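Long-range contacts in benzoylformate decarboxylase (Mycobacterium smegmatis, PDB 4Q9D), which belongs to the thiamine diphosphate-dependent enzymes and is built as a four-chain assembly, each chain carrying two cofactor-binding-type domains around a central Rossmann-like domain: residues S234-R239 / R279-V284; V375-S380 / G403-G408; M255-V260 / G286-E291; K339-Q344 / D384-L389. All blocks are in the same frame, centred on the assembly; numbering follows the deposited sequence.

Contact 1. Residues S234-R239 / R279-V284; sequences SALPDR and RYYPYV
Ala235 and Arg279 mark the closest backbone approach, their CA atoms 6.3 Å apart, where two irregular loops of the central domain meet. Arg279 does most of the joining. Its CG lies anti to the backbone N (chi1 -174°), and the chain bends at chi3 (-73°), which places NE off the line of the aliphatic part. On the way CD passes Ala235 O at 3.4 Å and also nears Leu236 CB. The guanidinium then offers one nitrogen to two acceptors: NH1 donates to Leu236 O at 3.0 Å, almost exactly in the guanidinium plane, and to Asp238 OD1 at 2.9 Å, the latter a salt bridge. The carboxylate is met from above its own plane, and the two flat groups are turned 39° apart. A water that donates to Asp238 OD2 and accepts from Arg279 NH2 closes a second path between them. Arginine suits this place because a long chain with several N-H groups can serve a backbone carbonyl and an acid together. Both charges are shared further, Asp238 with Arg213 and Arg279 with Glu276, so the pair belongs to a wider ionic network.

On the apolar side Leu236 CD1 rests 3.8 Å from Tyr281 CB, the side chains crossing at about a right angle. The Tyr281 hydroxyl meets Ser29 of the second subunit. The segments follow strands 231-233 and 269-273 of one parallel sheet, an arrangement of loops beyond strand ends characteristic of a Rossmann-like domain, here carried on to a subunit interface.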
# COMPACT_ATOMS: atom_id res chain seq x y z
N SER B 234 29.18 8.00 14.53
CA SER B 234 28.36 8.28 13.37
C SER B 234 28.32 9.78 13.10
O SER B 234 28.34 10.58 14.04
CB SER B 234 26.91 7.81 13.61
OG SER B 234 26.06 8.14 12.51
N ALA B 235 28.26 10.16 11.83
CA ALA B 235 27.86 11.53 11.51
C ALA B 235 26.41 11.72 11.95
O ALA B 235 25.63 10.75 11.98
CB ALA B 235 27.98 11.77 9.98
N LEU B 236 26.03 12.93 12.29
CA LEU B 236 24.62 13.20 12.54
C LEU B 236 24.00 12.19 13.52
O LEU B 236 22.96 11.58 13.23
CB LEU B 236 23.87 13.17 11.20
CG LEU B 236 24.38 14.16 10.14
CD1 LEU B 236 24.05 13.66 8.73
CD2 LEU B 236 23.80 15.58 10.38
N PRO B 237 24.66 11.99 14.66
CA PRO B 237 24.25 10.94 15.60
C PRO B 237 22.92 11.27 16.27
O PRO B 237 22.73 12.43 16.66
CB PRO B 237 25.38 10.98 16.65
CG PRO B 237 25.73 12.44 16.69
CD PRO B 237 25.76 12.80 15.22
N ASP B 238 22.01 10.30 16.39
CA ASP B 238 20.85 10.47 17.25
C ASP B 238 21.15 9.92 18.65
O ASP B 238 20.43 10.19 19.59
CB ASP B 238 19.57 9.82 16.67
CG ASP B 238 19.81 8.43 16.06
OD1 ASP B 238 20.89 8.21 15.45
OD2 ASP B 238 18.90 7.57 16.15
N ARG B 239 22.23 9.13 18.77
CA ARG B 239 22.77 8.71 20.07
C ARG B 239 24.28 8.73 19.98
O ARG B 239 24.85 8.64 18.88
CB ARG B 239 22.29 7.30 20.49
CG ARG B 239 20.75 7.15 20.53
CD ARG B 239 20.14 7.75 21.80
NE ARG B 239 20.59 6.96 22.94
CZ ARG B 239 19.86 6.07 23.60
NH1 ARG B 239 18.58 5.85 23.29
NH2 ARG B 239 20.43 5.42 24.61
N ARG B 279 25.83 7.09 7.09
CA ARG B 279 24.82 8.13 7.18
C ARG B 279 25.29 9.36 6.41
O ARG B 279 25.88 10.26 6.99
CB ARG B 279 24.57 8.50 8.63
CG ARG B 279 23.40 9.48 8.85
CD ARG B 279 22.99 9.46 10.31
NE ARG B 279 22.28 8.23 10.64
CZ ARG B 279 21.66 8.02 11.81
NH1 ARG B 279 21.70 8.93 12.77
NH2 ARG B 279 21.03 6.88 12.02
N TYR B 280 25.02 9.40 5.10
CA TYR B 280 25.39 10.54 4.27
C TYR B 280 24.21 11.49 4.19
O TYR B 280 23.08 11.06 4.20
CB TYR B 280 25.67 10.09 2.83
CG TYR B 280 26.80 9.07 2.64
CD1 TYR B 280 28.13 9.38 2.97
CD2 TYR B 280 26.53 7.85 2.07
CE1 TYR B 280 29.14 8.44 2.76
CE2 TYR B 280 27.53 6.92 1.84
CZ TYR B 280 28.83 7.22 2.18
OH TYR B 280 29.80 6.29 1.91
N TYR B 281 24.53 12.79 4.13
CA TYR B 281 23.55 13.86 4.04
C TYR B 281 23.67 14.57 2.69
O TYR B 281 23.08 14.13 1.71
CB TYR B 281 23.75 14.86 5.18
CG TYR B 281 22.56 15.78 5.41
CD1 TYR B 281 21.42 15.67 4.63
CD2 TYR B 281 22.59 16.75 6.40
CE1 TYR B 281 20.33 16.50 4.83
CE2 TYR B 281 21.51 17.59 6.61
CZ TYR B 281 20.38 17.46 5.82
OH TYR B 281 19.31 18.29 6.03
N PRO B 282 24.44 15.66 2.63
CA PRO B 282 24.66 16.31 1.32
C PRO B 282 25.45 15.42 0.38
O PRO B 282 26.18 14.52 0.82
CB PRO B 282 25.47 17.56 1.67
CG PRO B 282 26.14 17.25 3.00
CD PRO B 282 25.32 16.19 3.69
N TYR B 283 25.28 15.65 -0.92
CA TYR B 283 25.94 14.84 -1.93
C TYR B 283 27.27 15.48 -2.37
O TYR B 283 27.25 16.56 -2.93
CB TYR B 283 25.05 14.68 -3.15
CG TYR B 283 25.69 13.80 -4.18
CD1 TYR B 283 25.97 12.48 -3.88
CD2 TYR B 283 26.04 14.30 -5.45
CE1 TYR B 283 26.55 11.64 -4.81
CE2 TYR B 283 26.63 13.46 -6.39
CZ TYR B 283 26.89 12.12 -6.05
OH TYR B 283 27.49 11.26 -6.94
N VAL B 284 28.39 14.81 -2.10
CA VAL B 284 29.67 15.18 -2.68
C VAL B 284 30.26 13.90 -3.22
O VAL B 284 30.54 12.98 -2.45
CB VAL B 284 30.64 15.81 -1.66
CG1 VAL B 284 32.00 16.19 -2.34
CG2 VAL B 284 30.01 17.06 -1.01
O HOH W 1 19.03 5.74 13.99

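Contact 2. Residues V375-S380 / G403-G408; sequences VMESTS and GGIGWG
Glu377 turns its carboxylate into the bend of 403-408, where backbone N-H groups receive it. Gly406 N donates to OE1 of Glu377 at 2.9 Å, and Gly408 N approaches Glu377 OE2, a hydrogen bond modelled so short that its exact length is doubtful. Both donors come from above the carboxylate plane. Between them Trp407 N adds a weak bond to Glu377 OE2 at 3.1 Å, with an N-H...O angle of only 126°. Glutamate has the reach for this: CG stands anti to the backbone N (chi1 -165°) and the chain beyond stays extended, carrying the acid from the end of strand 373-377 across to the turn.

Around the polar core the packing is light. Ile405 CG2 passes Glu377 CG at 4.1 Å, and Trp407 CB lies 3.7 Å from Glu377 OE2; the indole NE1 itself bonds to Asp58. Two residues earlier in the strand, Val375 CG1 meets Gly408 O at 3.5 Å, a short branched side chain that lies close against the helix start. Glycine fits at 408, where a CB would be tight against Glu377 OE2 and Val375 CG1, and at 406, whose backbone angles would press a CB against the preceding carbonyl O.

The carboxylate is buried, and the N-H groups that receive it include that of Gly408, at the beginning of helix 408-421. Such surroundings would be expected to stabilise a negative charge, so the chemistry is consistent with an ionised Glu377 that ties the end of strand 373-377 to the start of helix 408-421.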
# COMPACT_ATOMS: atom_id res chain seq x y z
N VAL B 375 19.95 17.13 24.90
CA VAL B 375 19.12 16.92 23.70
C VAL B 375 19.50 17.99 22.68
O VAL B 375 19.55 19.17 23.02
CB VAL B 375 17.60 17.02 24.01
CG1 VAL B 375 16.79 16.92 22.72
CG2 VAL B 375 17.19 15.92 24.97
N MET B 376 19.77 17.59 21.44
CA MET B 376 20.31 18.52 20.45
C MET B 376 19.37 18.69 19.28
O MET B 376 18.95 17.71 18.67
CB MET B 376 21.65 18.00 19.90
CG MET B 376 22.20 18.84 18.71
SD MET B 376 22.69 20.51 19.28
CE MET B 376 23.88 20.95 18.00
N GLU B 377 19.06 19.94 18.94
CA GLU B 377 18.26 20.27 17.78
C GLU B 377 18.64 21.66 17.29
O GLU B 377 17.86 22.61 17.41
CB GLU B 377 16.77 20.21 18.12
CG GLU B 377 15.85 20.19 16.91
CD GLU B 377 14.54 19.48 17.18
OE1 GLU B 377 13.51 20.17 17.31
OE2 GLU B 377 14.54 18.23 17.27
N SER B 378 19.85 21.79 16.78
CA SER B 378 20.36 23.08 16.33
C SER B 378 21.47 22.80 15.33
O SER B 378 22.65 22.74 15.70
CB SER B 378 20.90 23.90 17.50
OG SER B 378 21.41 25.14 17.06
N THR B 379 21.08 22.61 14.08
CA THR B 379 22.01 22.08 13.07
C THR B 379 23.15 23.05 12.75
O THR B 379 24.27 22.62 12.49
CB THR B 379 21.27 21.73 11.78
OG1 THR B 379 20.44 22.83 11.42
CG2 THR B 379 20.40 20.48 11.98
N SER B 380 22.86 24.35 12.81
CA SER B 380 23.89 25.35 12.58
C SER B 380 24.92 25.35 13.72
O SER B 380 25.96 25.99 13.60
CB SER B 380 23.30 26.76 12.37
OG SER B 380 22.61 27.23 13.52
N GLY B 403 16.33 13.14 11.43
CA GLY B 403 16.78 14.43 10.91
C GLY B 403 15.63 15.44 10.85
O GLY B 403 15.86 16.64 10.70
N GLY B 404 14.38 14.98 10.98
CA GLY B 404 13.29 15.96 11.03
C GLY B 404 13.25 16.74 12.35
O GLY B 404 13.37 16.15 13.45
N ILE B 405 13.08 18.06 12.27
CA ILE B 405 13.06 18.88 13.48
C ILE B 405 11.66 18.97 14.11
O ILE B 405 10.68 18.46 13.56
CB ILE B 405 13.71 20.27 13.26
CG1 ILE B 405 12.97 21.03 12.16
CG2 ILE B 405 15.16 20.10 12.84
CD1 ILE B 405 13.61 22.38 11.79
N GLY B 406 11.58 19.62 15.27
CA GLY B 406 10.41 19.49 16.11
C GLY B 406 10.42 18.20 16.92
O GLY B 406 9.40 17.82 17.52
N TRP B 407 11.55 17.50 16.94
CA TRP B 407 11.63 16.27 17.75
C TRP B 407 12.17 16.55 19.16
O TRP B 407 11.68 16.02 20.16
CB TRP B 407 12.51 15.20 17.04
CG TRP B 407 12.56 13.90 17.78
CD1 TRP B 407 11.65 12.87 17.69
CD2 TRP B 407 13.55 13.47 18.75
NE1 TRP B 407 12.02 11.84 18.52
CE2 TRP B 407 13.17 12.17 19.19
CE3 TRP B 407 14.73 14.05 19.27
CZ2 TRP B 407 13.93 11.43 20.13
CZ3 TRP B 407 15.48 13.33 20.21
CH2 TRP B 407 15.07 12.03 20.63
N GLY B 408 13.22 17.36 19.24
CA GLY B 408 13.98 17.46 20.49
C GLY B 408 13.21 18.03 21.66
O GLY B 408 13.41 17.63 22.82

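Contact 3. Residues M255-V260 / G286-E291; sequences MTIAGV and GEYLPE
Ile257 opens helix 257-264 of the Rossmann-like central domain and packs against the loop 286-291 that leads towards strand 294-299. The apolar contacts centre on this one branched side chain, whose two arms take different partners. CG2, anti to the backbone N, reaches the loop backbone, lying 3.6 Å from Gly286 C and equally close to Glu287 O. The other arm, CG1 with CD1, goes to Tyr288, where Ile257 CD1 comes 3.7 Å from CE1 and the two side chains cross obliquely. The tyrosine CB points away from the helix, yet its ring is long enough to return to the isoleucine. On the second subunit, Met106 packs on Ile257 and Val109 on Tyr288, so both residues also serve an interface.

Backbone packing is closest at Gly286, whose CA is 4.4 Å from Ala258 CA. A CB on Gly286 would point at the helix and clash with that same Ala258 CA, which explains why a residue without a side chain fits here.

Polar interactions order the helix start and link it to the loop. Thr256 is the N-cap: its OG1 accepts from Gly259 N at 2.9 Å, using the short hydroxyl side chain to satisfy an N-H of the first turn. Glu261, farther along the helix, accepts from Gly286's neighbour, Glu287 N. The two segments themselves are joined through one water molecule, which donates to Ile257 O at 2.9 Å and to Tyr288 O at 2.8 Å.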
# COMPACT_ATOMS: atom_id res chain seq x y z
N MET B 255 30.01 13.61 6.62
CA MET B 255 28.66 13.27 6.21
C MET B 255 28.48 13.21 4.71
O MET B 255 27.36 13.24 4.22
CB MET B 255 27.65 14.24 6.83
CG MET B 255 27.82 15.72 6.45
SD MET B 255 26.51 16.75 7.20
CE MET B 255 26.91 16.58 8.92
N THR B 256 29.59 13.12 3.97
CA THR B 256 29.51 12.98 2.51
C THR B 256 30.30 11.75 2.05
O THR B 256 31.18 11.26 2.77
CB THR B 256 30.09 14.19 1.77
OG1 THR B 256 31.50 14.22 2.00
CG2 THR B 256 29.47 15.50 2.28
N ILE B 257 30.01 11.29 0.85
CA ILE B 257 30.75 10.18 0.26
C ILE B 257 32.25 10.53 0.12
O ILE B 257 33.12 9.80 0.61
CB ILE B 257 30.15 9.77 -1.11
CG1 ILE B 257 28.71 9.23 -0.96
CG2 ILE B 257 31.03 8.70 -1.79
CD1 ILE B 257 27.96 9.17 -2.29
N ALA B 258 32.55 11.68 -0.50
CA ALA B 258 33.95 12.10 -0.70
C ALA B 258 34.65 12.27 0.64
O ALA B 258 35.83 11.92 0.79
CB ALA B 258 34.02 13.41 -1.51
N GLY B 259 33.95 12.80 1.63
CA GLY B 259 34.56 13.04 2.93
C GLY B 259 34.91 11.76 3.70
O GLY B 259 36.00 11.62 4.26
N VAL B 260 33.97 10.83 3.74
CA VAL B 260 34.22 9.52 4.33
C VAL B 260 35.31 8.76 3.59
O VAL B 260 36.18 8.14 4.21
CB VAL B 260 32.94 8.68 4.45
CG1 VAL B 260 33.27 7.25 4.88
CG2 VAL B 260 31.96 9.33 5.43
N GLY B 286 32.19 10.69 -4.78
CA GLY B 286 33.42 9.97 -4.48
C GLY B 286 33.19 8.47 -4.60
O GLY B 286 32.20 8.04 -5.21
N GLU B 287 34.08 7.68 -4.02
CA GLU B 287 33.93 6.24 -3.95
C GLU B 287 33.40 5.96 -2.55
O GLU B 287 33.91 6.52 -1.59
CB GLU B 287 35.29 5.55 -4.11
CG GLU B 287 36.01 5.87 -5.43
CD GLU B 287 35.15 5.55 -6.62
OE1 GLU B 287 34.59 4.44 -6.67
OE2 GLU B 287 35.01 6.43 -7.50
N TYR B 288 32.39 5.10 -2.44
CA TYR B 288 31.91 4.66 -1.14
C TYR B 288 33.08 4.21 -0.28
O TYR B 288 33.19 4.60 0.90
CB TYR B 288 30.87 3.55 -1.29
CG TYR B 288 29.58 4.05 -1.88
CD1 TYR B 288 28.85 5.04 -1.22
CD2 TYR B 288 29.09 3.57 -3.10
CE1 TYR B 288 27.66 5.54 -1.74
CE2 TYR B 288 27.88 4.07 -3.64
CZ TYR B 288 27.18 5.05 -2.94
OH TYR B 288 26.02 5.59 -3.45
N LEU B 289 33.95 3.39 -0.87
CA LEU B 289 35.14 2.89 -0.19
C LEU B 289 36.29 2.97 -1.15
O LEU B 289 36.22 2.40 -2.23
CB LEU B 289 35.01 1.41 0.13
CG LEU B 289 34.70 0.83 1.49
CD1 LEU B 289 35.01 -0.68 1.46
CD2 LEU B 289 35.41 1.55 2.59
N PRO B 290 37.37 3.62 -0.74
CA PRO B 290 38.56 3.65 -1.61
C PRO B 290 39.25 2.29 -1.70
O PRO B 290 39.33 1.55 -0.70
CB PRO B 290 39.47 4.66 -0.90
CG PRO B 290 39.05 4.57 0.57
CD PRO B 290 37.58 4.26 0.57
N GLU B 291 39.75 1.95 -2.89
CA GLU B 291 40.55 0.75 -3.10
C GLU B 291 41.66 0.62 -2.06
O GLU B 291 42.30 1.60 -1.69
CB GLU B 291 41.14 0.76 -4.51
CG GLU B 291 41.81 -0.55 -4.90
CD GLU B 291 42.48 -0.47 -6.25
OE1 GLU B 291 43.46 0.29 -6.39
OE2 GLU B 291 42.02 -1.17 -7.18
O HOH W 2 32.32 7.15 1.58

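Contact 4. Residues K339-Q344 / D384-L389; sequences KPLVRQ and DLFTWL
Arg343 lies against the end of helix 382-388, and its side chain forms the close part of the contact with Phe386. Its chain runs extended from CG to NE (chi2 163°, chi3 177°), and NE donates to Phe386 O at 3.0 Å, with the acceptor in the guanidinium plane. A water bridges Arg343 NH2 and the same Phe386 O, while NH2 bonds to Glu244 O as well. The guanidinium also sits over a face of the Phe386 ring, a cation-pi contact with CZ of Arg343 4.9 Å from the ring centroid and the two planes 26° apart. Arginine suits the site by pairing a directional N-H with a flat charged group. From another direction Leu341 meets the ring tip to tip, its CD2 3.6 Å from Phe386 CZ and near the ring plane. Tyr249 of strand 249-252 touches all three of these side chains.

The other side is looser and wetter. Thr387 CG2 comes only to 4.1 Å from Gln344 O, and Gln344, exposed and poorly ordered, turns its side chain away. A second water donates to Thr387 OG1 at 2.9 Å and accepts a weak bond from Gln344 N; the threonine hydroxyl also bonds to Leu383 O within its helix.

Late carbonyls of a helix often lack an intrahelical N-H partner, and Phe386 O is met here by an arginine from an extended linker lying on the C-terminal cofactor-binding-type domain.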
# COMPACT_ATOMS: atom_id res chain seq x y z
N LYS B 339 46.76 9.43 16.63
CA LYS B 339 46.97 10.85 16.85
C LYS B 339 45.79 11.39 17.63
O LYS B 339 44.65 11.21 17.22
CB LYS B 339 47.05 11.54 15.48
CG LYS B 339 47.11 13.07 15.49
CD LYS B 339 47.32 13.58 14.04
CE LYS B 339 47.48 15.10 13.97
NZ LYS B 339 46.37 15.81 14.68
N PRO B 340 46.05 12.05 18.78
CA PRO B 340 44.94 12.55 19.60
C PRO B 340 44.01 13.52 18.85
O PRO B 340 44.45 14.27 17.96
CB PRO B 340 45.65 13.24 20.76
CG PRO B 340 46.93 12.51 20.86
CD PRO B 340 47.34 12.26 19.44
N LEU B 341 42.71 13.46 19.18
CA LEU B 341 41.74 14.38 18.62
C LEU B 341 41.89 15.73 19.31
O LEU B 341 41.85 15.81 20.53
CB LEU B 341 40.32 13.87 18.90
CG LEU B 341 39.24 14.86 18.46
CD1 LEU B 341 39.32 14.99 16.96
CD2 LEU B 341 37.86 14.39 18.91
N VAL B 342 42.04 16.79 18.54
CA VAL B 342 42.18 18.12 19.14
C VAL B 342 41.03 19.02 18.72
O VAL B 342 40.85 19.27 17.54
CB VAL B 342 43.55 18.78 18.76
CG1 VAL B 342 43.61 20.23 19.27
CG2 VAL B 342 44.74 17.93 19.30
N ARG B 343 40.25 19.48 19.69
CA ARG B 343 39.17 20.41 19.42
C ARG B 343 39.71 21.83 19.30
O ARG B 343 40.43 22.33 20.18
CB ARG B 343 38.12 20.35 20.52
CG ARG B 343 37.33 19.07 20.53
CD ARG B 343 36.59 18.86 21.85
NE ARG B 343 35.78 17.64 21.81
CZ ARG B 343 36.25 16.42 22.07
NH1 ARG B 343 37.53 16.26 22.38
NH2 ARG B 343 35.45 15.36 22.02
N GLN B 344 39.37 22.49 18.21
CA GLN B 344 39.76 23.87 18.04
C GLN B 344 38.93 24.74 18.97
O GLN B 344 37.94 25.33 18.55
CB GLN B 344 39.58 24.28 16.58
CG GLN B 344 40.45 23.46 15.61
CD GLN B 344 41.95 23.61 15.89
OE1 GLN B 344 42.47 24.72 15.90
NE2 GLN B 344 42.63 22.48 16.11
N ASP B 384 29.79 23.54 17.65
CA ASP B 384 29.87 24.06 19.02
C ASP B 384 29.58 23.01 20.07
O ASP B 384 30.20 22.98 21.13
CB ASP B 384 28.94 25.27 19.17
CG ASP B 384 29.22 26.34 18.12
OD1 ASP B 384 30.39 26.76 17.99
OD2 ASP B 384 28.30 26.72 17.38
N LEU B 385 28.62 22.14 19.78
CA LEU B 385 28.30 21.06 20.70
C LEU B 385 29.50 20.13 20.78
O LEU B 385 29.91 19.72 21.86
CB LEU B 385 27.07 20.29 20.17
CG LEU B 385 26.89 18.85 20.67
CD1 LEU B 385 26.17 18.87 21.98
CD2 LEU B 385 26.14 18.01 19.62
N PHE B 386 30.05 19.78 19.61
CA PHE B 386 31.21 18.91 19.56
C PHE B 386 32.40 19.50 20.35
O PHE B 386 33.06 18.81 21.14
CB PHE B 386 31.58 18.64 18.09
CG PHE B 386 32.91 17.94 17.91
CD1 PHE B 386 33.03 16.58 18.18
CD2 PHE B 386 34.03 18.65 17.49
CE1 PHE B 386 34.25 15.93 18.02
CE2 PHE B 386 35.26 18.00 17.33
CZ PHE B 386 35.37 16.64 17.60
N THR B 387 32.64 20.79 20.15
CA THR B 387 33.78 21.47 20.78
C THR B 387 33.63 21.55 22.28
O THR B 387 34.57 21.26 23.01
CB THR B 387 33.93 22.88 20.24
OG1 THR B 387 34.15 22.79 18.83
CG2 THR B 387 35.11 23.61 20.91
N TRP B 388 32.44 21.91 22.75
CA TRP B 388 32.28 22.24 24.17
C TRP B 388 31.51 21.23 25.02
O TRP B 388 31.63 21.26 26.24
CB TRP B 388 31.62 23.61 24.30
CG TRP B 388 32.52 24.74 23.82
CD1 TRP B 388 32.35 25.51 22.70
CD2 TRP B 388 33.70 25.22 24.47
NE1 TRP B 388 33.38 26.45 22.61
CE2 TRP B 388 34.22 26.28 23.69
CE3 TRP B 388 34.39 24.85 25.64
CZ2 TRP B 388 35.38 26.99 24.03
CZ3 TRP B 388 35.55 25.55 25.98
CH2 TRP B 388 36.03 26.61 25.18
N LEU B 389 30.69 20.37 24.41
CA LEU B 389 29.89 19.46 25.24
C LEU B 389 30.09 18.01 24.86
O LEU B 389 29.15 17.36 24.38
CB LEU B 389 28.40 19.80 25.16
CG LEU B 389 27.93 21.21 25.50
CD1 LEU B 389 26.39 21.27 25.42
CD2 LEU B 389 28.39 21.61 26.90
O HOH W 3 32.85 16.19 21.45
O HOH W 4 36.52 21.62 17.71

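In the fold
Contacts 1 and 3 belong to the central domain and interleave along the chain, their segments alternating. Their centres are about 13 Å apart, and they touch through probable backbone hydrogen bonds, Tyr281 N to Met255 O and Val284 O to Ala258 N, so the loop after strand 269-273 serves both. Contacts 2 and 4 come later and also alternate; strand 373-377 and helix 382-388 follow one another, and Met376 packs on Leu385, although the centres lie about 20 Å apart. Contact 1 approaches contact 2 to about 6 Å between nearest atoms without touching. Contacts 1 and 4 reach across between the central and C-terminal domains. Contacts 1, 2 and 3 also touch the second subunit, whereas contact 4 touches no other chain.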